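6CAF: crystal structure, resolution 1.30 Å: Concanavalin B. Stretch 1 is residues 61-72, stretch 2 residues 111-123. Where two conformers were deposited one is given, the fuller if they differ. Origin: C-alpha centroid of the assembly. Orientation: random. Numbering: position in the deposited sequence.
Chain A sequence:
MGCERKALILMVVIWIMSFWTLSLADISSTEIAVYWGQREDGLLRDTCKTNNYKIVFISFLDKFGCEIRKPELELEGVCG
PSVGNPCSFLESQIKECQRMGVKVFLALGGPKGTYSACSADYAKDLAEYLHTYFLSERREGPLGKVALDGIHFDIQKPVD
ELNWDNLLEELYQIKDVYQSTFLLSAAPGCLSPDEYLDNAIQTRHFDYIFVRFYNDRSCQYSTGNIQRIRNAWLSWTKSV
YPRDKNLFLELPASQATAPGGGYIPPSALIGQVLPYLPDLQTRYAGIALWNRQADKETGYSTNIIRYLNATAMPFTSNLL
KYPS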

ATOM      1  N   LEU A  61      -6.312  -4.636   7.889  1.00 11.25           N
ATOM      2  CA  LEU A  61      -6.677  -4.506   9.309  1.00 10.75           C
ATOM      3  C   LEU A  61      -7.558  -3.260   9.382  1.00 11.77           C
ATOM      4  O   LEU A  61      -7.071  -2.140   9.260  1.00 11.79           O
ATOM      5  N   ASP A  62      -8.877  -3.468   9.467  1.00 13.35           N
ATOM      6  CA  ASP A  62      -9.831  -2.397   9.282  1.00 14.06           C
ATOM      7  C   ASP A  62     -10.795  -2.165  10.422  1.00 14.04           C
ATOM      8  O   ASP A  62     -11.719  -1.370  10.255  1.00 16.31           O
ATOM      9  N   LYS A  63     -10.546  -2.768  11.580  1.00 13.25           N
ATOM     10  CA  LYS A  63     -11.402  -2.591  12.746  0.50 14.53           C
ATOM     11  C   LYS A  63     -10.511  -2.395  13.964  1.00 13.61           C
ATOM     12  O   LYS A  63      -9.999  -3.349  14.543  1.00 15.71           O
ATOM     13  N   PHE A  64     -10.299  -1.133  14.312  1.00 13.46           N
ATOM     14  CA  PHE A  64      -9.489  -0.789  15.460  1.00 13.27           C
ATOM     15  C   PHE A  64      -9.887   0.596  15.925  1.00 13.02           C
ATOM     16  O   PHE A  64     -10.482   1.352  15.159  1.00 14.28           O
ATOM     17  N   GLY A  65      -9.532   0.940  17.162  1.00 13.60           N
ATOM     18  CA  GLY A  65      -9.959   2.180  17.777  1.00 14.28           C
ATOM     19  C   GLY A  65      -9.942   2.014  19.261  1.00 15.14           C
ATOM     20  O   GLY A  65      -9.497   1.005  19.779  1.00 14.42           O
ATOM     21  N   CYS A  66     -10.421   3.036  19.960  1.00 16.77           N
ATOM     22  CA  CYS A  66     -10.123   3.219  21.368  1.00 17.67           C
ATOM     23  C   CYS A  66     -10.319   2.004  22.246  1.00 20.11           C
ATOM     24  O   CYS A  66      -9.513   1.696  23.154  1.00 25.27           O
ATOM     25  N   GLU A  67     -11.398   1.292  22.055  1.00 20.28           N
ATOM     26  CA  GLU A  67     -11.670   0.204  23.010  0.50 28.09           C
ATOM     27  C   GLU A  67     -11.357  -1.166  22.420  1.00 23.08           C
ATOM     28  O   GLU A  67     -11.766  -2.185  22.965  1.00 28.98           O
ATOM     29  N   ILE A  68     -10.625  -1.177  21.325  1.00 17.74           N
ATOM     30  CA  ILE A  68     -10.243  -2.433  20.695  1.00 15.62           C
ATOM     31  C   ILE A  68      -8.790  -2.741  21.082  1.00 16.58           C
ATOM     32  O   ILE A  68      -7.828  -2.261  20.486  1.00 17.38           O
ATOM     33  N   ARG A  69      -8.655  -3.534  22.137  1.00 17.11           N
ATOM     34  CA  ARG A  69      -7.372  -3.761  22.766  1.00 19.19           C
ATOM     35  C   ARG A  69      -6.476  -4.651  21.891  1.00 19.05           C
ATOM     36  O   ARG A  69      -5.249  -4.488  21.849  1.00 19.70           O
ATOM     37  N   LYS A  70      -7.098  -5.583  21.183  1.00 17.40           N
ATOM     38  CA  LYS A  70      -6.374  -6.547  20.363  0.60 15.56           C
ATOM     39  C   LYS A  70      -7.070  -6.697  19.035  1.00 14.73           C
ATOM     40  O   LYS A  70      -7.896  -7.593  18.852  1.00 18.05           O
ATOM     41  N   PRO A  71      -6.765  -5.803  18.089  1.00 13.61           N
ATOM     42  CA  PRO A  71      -7.456  -5.869  16.813  1.00 14.70           C
ATOM     43  C   PRO A  71      -7.365  -7.240  16.156  1.00 15.37           C
ATOM     44  O   PRO A  71      -6.329  -7.898  16.202  1.00 18.78           O
ATOM     45  N   GLU A  72      -8.469  -7.654  15.568  1.00 15.34           N
ATOM     46  CA  GLU A  72      -8.531  -8.919  14.875  0.50 15.42           C
ATOM     47  C   GLU A  72      -8.557  -8.732  13.375  1.00 15.99           C
ATOM     48  O   GLU A  72      -9.192  -7.810  12.855  1.00 18.84           O
ATOM     49  N   PRO A 111     -11.111   0.647   2.194  1.00 16.90           N
ATOM     50  CA  PRO A 111     -12.383   1.274   1.823  1.00 19.46           C
ATOM     51  C   PRO A 111     -13.560   0.932   2.717  1.00 20.11           C
ATOM     52  O   PRO A 111     -14.625   1.519   2.560  1.00 26.35           O
ATOM     53  N   LYS A 112     -13.369   0.002   3.645  1.00 19.65           N
ATOM     54  CA  LYS A 112     -14.443  -0.489   4.508  1.00 22.61           C
ATOM     55  C   LYS A 112     -14.003  -0.496   5.974  1.00 21.80           C
ATOM     56  O   LYS A 112     -12.909  -0.222   6.288  1.00 25.51           O
ATOM     57  N   GLY A 113     -14.883  -0.874   6.868  1.00 27.37           N
ATOM     58  CA  GLY A 113     -14.536  -1.023   8.267  1.00 22.93           C
ATOM     59  C   GLY A 113     -14.755   0.252   9.057  1.00 24.12           C
ATOM     60  O   GLY A 113     -15.214   1.270   8.545  1.00 34.62           O
ATOM     61  N   THR A 114     -14.385   0.170  10.327  1.00 20.66           N
ATOM     62  CA  THR A 114     -14.500   1.255  11.272  1.00 20.67           C
ATOM     63  C   THR A 114     -13.150   1.322  11.946  1.00 17.09           C
ATOM     64  O   THR A 114     -12.819   0.474  12.808  1.00 17.97           O
ATOM     65  N   TYR A 115     -12.349   2.301  11.544  1.00 14.44           N
ATOM     66  CA  TYR A 115     -11.003   2.373  12.060  1.00 13.99           C
ATOM     67  C   TYR A 115     -10.633   3.787  12.450  1.00 13.99           C
ATOM     68  O   TYR A 115     -10.936   4.745  11.748  1.00 14.58           O
ATOM     69  N   SER A 116      -9.926   3.867  13.569  1.00 13.17           N
ATOM     70  CA  SER A 116      -9.491   5.116  14.141  1.00 13.41           C
ATOM     71  C   SER A 116      -8.229   4.915  14.939  1.00 12.89           C
ATOM     72  O   SER A 116      -8.111   3.918  15.647  1.00 13.79           O
ATOM     73  N   ALA A 117      -7.309   5.865  14.831  1.00 13.88           N
ATOM     74  CA  ALA A 117      -6.147   5.868  15.677  1.00 13.83           C
ATOM     75  C   ALA A 117      -6.449   6.383  17.093  1.00 14.07           C
ATOM     76  O   ALA A 117      -5.604   6.252  17.986  1.00 13.99           O
ATOM     77  N   CYS A 118      -7.647   6.956  17.263  1.00 14.61           N
ATOM     78  CA  CYS A 118      -8.274   7.253  18.571  1.00 15.06           C
ATOM     79  C   CYS A 118      -7.684   8.415  19.345  1.00 14.28           C
ATOM     80  O   CYS A 118      -8.392   9.370  19.668  1.00 16.29           O
ATOM     81  N   SER A 119      -6.438   8.264  19.767  1.00 12.87           N
ATOM     82  CA  SER A 119      -5.822   9.205  20.692  1.00 13.61           C
ATOM     83  C   SER A 119      -4.316   9.021  20.663  1.00 13.39           C
ATOM     84  O   SER A 119      -3.793   8.012  20.146  1.00 14.50           O
ATOM     85  N   ALA A 120      -3.605   9.940  21.293  1.00 13.55           N
ATOM     86  CA  ALA A 120      -2.174   9.797  21.364  1.00 14.02           C
ATOM     87  C   ALA A 120      -1.794   8.511  22.121  1.00 13.89           C
ATOM     88  O   ALA A 120      -0.824   7.824  21.783  1.00 15.70           O
ATOM     89  N   ASP A 121      -2.563   8.177  23.148  1.00 13.06           N
ATOM     90  CA  ASP A 121      -2.261   7.004  23.948  1.00 12.77           C
ATOM     91  C   ASP A 121      -2.553   5.721  23.179  1.00 12.98           C
ATOM     92  O   ASP A 121      -1.741   4.776  23.197  1.00 13.30           O
ATOM     93  N   TYR A 122      -3.702   5.674  22.509  1.00 12.10           N
ATOM     94  CA  TYR A 122      -4.013   4.479  21.749  1.00 12.12           C
ATOM     95  C   TYR A 122      -3.048   4.305  20.584  1.00 12.11           C
ATOM     96  O   TYR A 122      -2.733   3.188  20.184  1.00 12.57           O
ATOM     97  N   ALA A 123      -2.595   5.415  20.015  1.00 11.61           N
ATOM     98  CA  ALA A 123      -1.617   5.306  18.942  1.00 11.59           C
ATOM     99  C   ALA A 123      -0.387   4.548  19.407  1.00 10.99           C
ATOM    100  O   ALA A 123       0.178   3.768  18.640  1.00 11.95           O
TER

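The apolar centre of this contact is built from three aromatic side chains, Phe-64, Tyr-115 and Tyr-122. Phe-64 and Tyr-115 are paired in a short parallel bridge, and their side chains leave the same face of the sheet. Both have chi1 in the p well, at 59° for Phe-64 and 54° for Tyr-115. Phe-64 is buried, and the end of its side chain comes nearer to the second stretch. One face of its ring is covered by Tyr-115 CB, which lies 3.9 Å from the ring centroid and 15° off the normal. This is a CH-pi contact; its closest atoms are Phe-64 CE2 and Tyr-115 CB, at 3.8 Å. The edge of the Phe-64 ring meets backbone atoms, Ser-116 O and Ala-117 N. The Tyr-115 ring runs back along the first stretch, so that Asp-62 O sits at its edge, 3.6 Å from Tyr-115 CD2.

Tyr-122 points toward the first stretch from the start of a helix, with chi1 t and chi2 75°. It has the largest area covered by the opposing stretch, 92 Å². Its ring edge faces Phe-64, with Phe-64 CD1 and Tyr-122 CE2 4.5 Å apart. Gly-65 O and Cys-66 CA lie over one ring face, and Gly-65 O is 3.0 Å from Tyr-122 CZ. The ring thus reaches under the type I turn from Gly-65 to Ile-68. Its hydroxyl ties both ends of that turn: Tyr-122 OH donates to Ile-68 O at 2.7 Å and accepts from Gly-65 N at 3.2 Å. Pro-71 also points toward the second stretch, and its CG lies 3.9 Å from Tyr-122 OH. Ser-119 caps the helix that carries Tyr-122, its OG accepting from Tyr-122 N at 3.0 Å.

From within the turn, at Cys-66, a disulfide joins the stretches covalently. Cys-66 SG and Cys-118 SG are 2.0 Å apart, with chi3 106°. Cys-118 points toward the first stretch with chi1 t; Cys-66 has chi1 m. Ser-116 OG, with chi1 t, braces the loop before Cys-118 by accepting from Cys-118 N at 3.0 Å.

The backbone supports this packing. Ser-116 N donates to Phe-64 O at 3.0 Å. Phe-64 N to Thr-114 O, at 3.3 Å, and Thr-114 N to Asp-62 O, at 3.1 Å, are weak hydrogen bonds. Lys-63 and Thr-114 leave the sheet on the face away from the aromatic rings. Both are exposed, and their chi1 angles are m.

The polar edge lies around Asp-62, whose chi1 is p. Its CB is 3.7 Å from Lys-112 O. Its salt bridge stays within its own stretch, with Lys-63 NZ 3.0 Å from Asp-62 OD1, while Asp-62 OD2 lies 4.4 Å from Lys-112 CB. The end of Lys-63 leads away from the second stretch, and the end of Lys-112 leads away from the first. Gly-113 fits closely here: an ideal CB would lie 2.3 Å from Asp-62 O, a clash.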

ATOM      1  CB  LEU A  61      -5.443  -4.371  10.175  1.00 11.45           C
ATOM      2  CG  LEU A  61      -5.719  -4.509  11.664  1.00 12.45           C
ATOM      3  CD1 LEU A  61      -5.848  -5.969  12.056  1.00 13.53           C
ATOM      4  CD2 LEU A  61      -4.646  -3.823  12.472  1.00 13.94           C
ATOM      5  CB  ASP A  62     -10.612  -2.580   7.997  1.00 18.13           C
ATOM      6  CG  ASP A  62     -11.495  -3.769   8.023  1.00 21.64           C
ATOM      7  OD1 ASP A  62     -11.498  -4.571   8.976  1.00 23.85           O
ATOM      8  OD2 ASP A  62     -12.233  -3.936   7.038  1.00 38.16           O
ATOM      9  CB  LYS A  63     -12.361  -3.761  12.929  0.50 19.84           C
ATOM     10  CG  LYS A  63     -13.601  -3.654  12.061  0.50 21.81           C
ATOM     11  CD  LYS A  63     -14.415  -4.938  12.083  0.50 27.08           C
ATOM     12  CE  LYS A  63     -14.305  -5.657  10.750  0.50 40.39           C
ATOM     13  NZ  LYS A  63     -13.098  -6.524  10.631  0.50 25.07           N
ATOM     14  CB  PHE A  64      -7.984  -0.951  15.191  1.00 12.80           C
ATOM     15  CG  PHE A  64      -7.446  -0.127  14.065  1.00 11.88           C
ATOM     16  CD1 PHE A  64      -7.074   1.183  14.253  1.00 12.34           C
ATOM     17  CD2 PHE A  64      -7.232  -0.696  12.821  1.00 12.70           C
ATOM     18  CE1 PHE A  64      -6.543   1.936  13.242  1.00 12.38           C
ATOM     19  CE2 PHE A  64      -6.695   0.056  11.794  1.00 13.30           C
ATOM     20  CZ  PHE A  64      -6.348   1.363  12.010  1.00 12.77           C
ATOM     21  CB  CYS A  66     -10.971   4.380  21.979  1.00 18.25           C
ATOM     22  SG  CYS A  66     -10.743   5.991  21.196  1.00 20.95           S
ATOM     23  CB  GLU A  67     -13.107   0.256  23.503  0.50 40.50           C
ATOM     24  CG  GLU A  67     -13.415   1.477  24.364  0.50 43.01           C
ATOM     25  CD  GLU A  67     -12.503   1.588  25.575  0.50 43.26           C
ATOM     26  OE1 GLU A  67     -12.959   1.252  26.693  0.50 80.66           O
ATOM     27  OE2 GLU A  67     -11.331   2.004  25.409  0.50189.57           O
ATOM     28  CB  ILE A  68     -10.465  -2.364  19.196  1.00 17.03           C
ATOM     29  CG1 ILE A  68     -11.957  -2.032  18.935  1.00 26.05           C
ATOM     30  CG2 ILE A  68     -10.073  -3.693  18.577  1.00 17.44           C
ATOM     31  CD1 ILE A  68     -12.366  -1.987  17.492  1.00 31.58           C
ATOM     32  CB  ARG A  69      -7.609  -4.376  24.161  1.00 23.17           C
ATOM     33  CG  ARG A  69      -6.380  -4.729  24.968  1.00 28.46           C
ATOM     34  CD  ARG A  69      -5.966  -3.546  25.798  1.00 30.82           C
ATOM     35  NE  ARG A  69      -4.828  -3.818  26.659  1.00 21.97           N
ATOM     36  CZ  ARG A  69      -3.877  -2.930  26.892  1.00 23.38           C
ATOM     37  NH1 ARG A  69      -3.940  -1.726  26.311  1.00 29.12           N
ATOM     38  NH2 ARG A  69      -2.871  -3.239  27.674  1.00 23.35           N
ATOM     39  CB  LYS A  70      -6.297  -7.911  21.033  0.60 21.46           C
ATOM     40  CG  LYS A  70      -5.247  -8.802  20.397  0.60 25.83           C
ATOM     41  CD  LYS A  70      -5.095 -10.144  21.107  0.60 31.43           C
ATOM     42  CE  LYS A  70      -4.003 -10.976  20.451  0.60 33.81           C
ATOM     43  NZ  LYS A  70      -3.683 -12.222  21.212  0.60 35.63           N
ATOM     44  CB  PRO A  71      -6.747  -4.799  15.981  1.00 15.64           C
ATOM     45  CG  PRO A  71      -6.321  -3.789  16.995  1.00 15.21           C
ATOM     46  CD  PRO A  71      -5.933  -4.602  18.202  1.00 14.76           C
ATOM     47  CB  GLU A  72      -9.749  -9.699  15.321  0.50 18.67           C
ATOM     48  CG  GLU A  72      -9.819 -11.077  14.687  0.50 22.75           C
ATOM     49  CD  GLU A  72      -8.692 -12.032  15.136  0.50 27.21           C
ATOM     50  OE1 GLU A  72      -7.504 -11.989  14.661  0.50 19.92           O
ATOM     51  OE2 GLU A  72      -9.025 -12.881  15.980  0.50 37.28           O
ATOM     52  CB  PRO A 111     -12.637   0.740   0.418  1.00 19.95           C
ATOM     53  CG  PRO A 111     -11.880  -0.529   0.359  1.00 31.77           C
ATOM     54  CD  PRO A 111     -10.665  -0.344   1.202  1.00 17.47           C
ATOM     55  CB  LYS A 112     -14.874  -1.942   4.111  1.00 29.93           C
ATOM     56  CG  LYS A 112     -15.217  -2.186   2.662  1.00 38.88           C
ATOM     57  CD  LYS A 112     -15.721  -3.611   2.473  1.00 53.39           C
ATOM     58  CE  LYS A 112     -16.157  -3.850   1.036  1.00 66.21           C
ATOM     59  NZ  LYS A 112     -14.984  -4.002   0.130  1.00 77.54           N
ATOM     60  CB  THR A 114     -15.572   0.959  12.328  1.00 26.02           C
ATOM     61  OG1 THR A 114     -16.830   0.746  11.686  1.00 33.23           O
ATOM     62  CG2 THR A 114     -15.665   2.102  13.321  1.00 30.51           C
ATOM     63  CB  TYR A 115     -10.004   1.763  11.075  1.00 13.49           C
ATOM     64  CG  TYR A 115     -10.023   2.290   9.669  1.00 12.72           C
ATOM     65  CD1 TYR A 115      -9.235   3.367   9.294  1.00 12.58           C
ATOM     66  CD2 TYR A 115     -10.798   1.686   8.676  1.00 13.02           C
ATOM     67  CE1 TYR A 115      -9.203   3.813   8.005  1.00 12.99           C
ATOM     68  CE2 TYR A 115     -10.758   2.146   7.387  1.00 12.80           C
ATOM     69  CZ  TYR A 115      -9.964   3.209   7.040  1.00 12.42           C
ATOM     70  OH  TYR A 115      -9.870   3.662   5.742  1.00 14.00           O
ATOM     71  CB  SER A 116     -10.564   5.681  15.081  1.00 15.09           C
ATOM     72  OG  SER A 116     -10.145   6.920  15.642  1.00 16.56           O
ATOM     73  CB  ALA A 117      -5.038   6.665  15.028  1.00 16.53           C
ATOM     74  CB  CYS A 118      -8.256   5.969  19.475  1.00 15.52           C
ATOM     75  SG  CYS A 118      -8.714   6.232  21.220  1.00 20.15           S
ATOM     76  CB  SER A 119      -6.310   8.971  22.119  1.00 14.95           C
ATOM     77  OG  SER A 119      -5.833   7.720  22.593  1.00 15.12           O
ATOM     78  CB  ALA A 120      -1.558  11.021  22.030  1.00 16.70           C
ATOM     79  CB  ASP A 121      -3.016   7.013  25.268  1.00 16.33           C
ATOM     80  CG  ASP A 121      -2.580   8.130  26.181  1.00 21.65           C
ATOM     81  OD1 ASP A 121      -1.533   8.781  25.954  1.00 21.73           O
ATOM     82  OD2 ASP A 121      -3.300   8.348  27.176  1.00 34.54           O
ATOM     83  CB  TYR A 122      -5.443   4.472  21.249  1.00 12.85           C
ATOM     84  CG  TYR A 122      -5.848   3.171  20.588  1.00 12.53           C
ATOM     85  CD1 TYR A 122      -6.104   2.041  21.327  1.00 14.34           C
ATOM     86  CD2 TYR A 122      -5.953   3.084  19.203  1.00 12.60           C
ATOM     87  CE1 TYR A 122      -6.472   0.853  20.721  1.00 14.67           C
ATOM     88  CE2 TYR A 122      -6.313   1.902  18.590  1.00 13.12           C
ATOM     89  CZ  TYR A 122      -6.580   0.800  19.358  1.00 13.19           C
ATOM     90  OH  TYR A 122      -7.007  -0.346  18.718  1.00 14.69           O
ATOM     91  CB  ALA A 123      -1.243   6.694  18.433  1.00 13.53           C
TER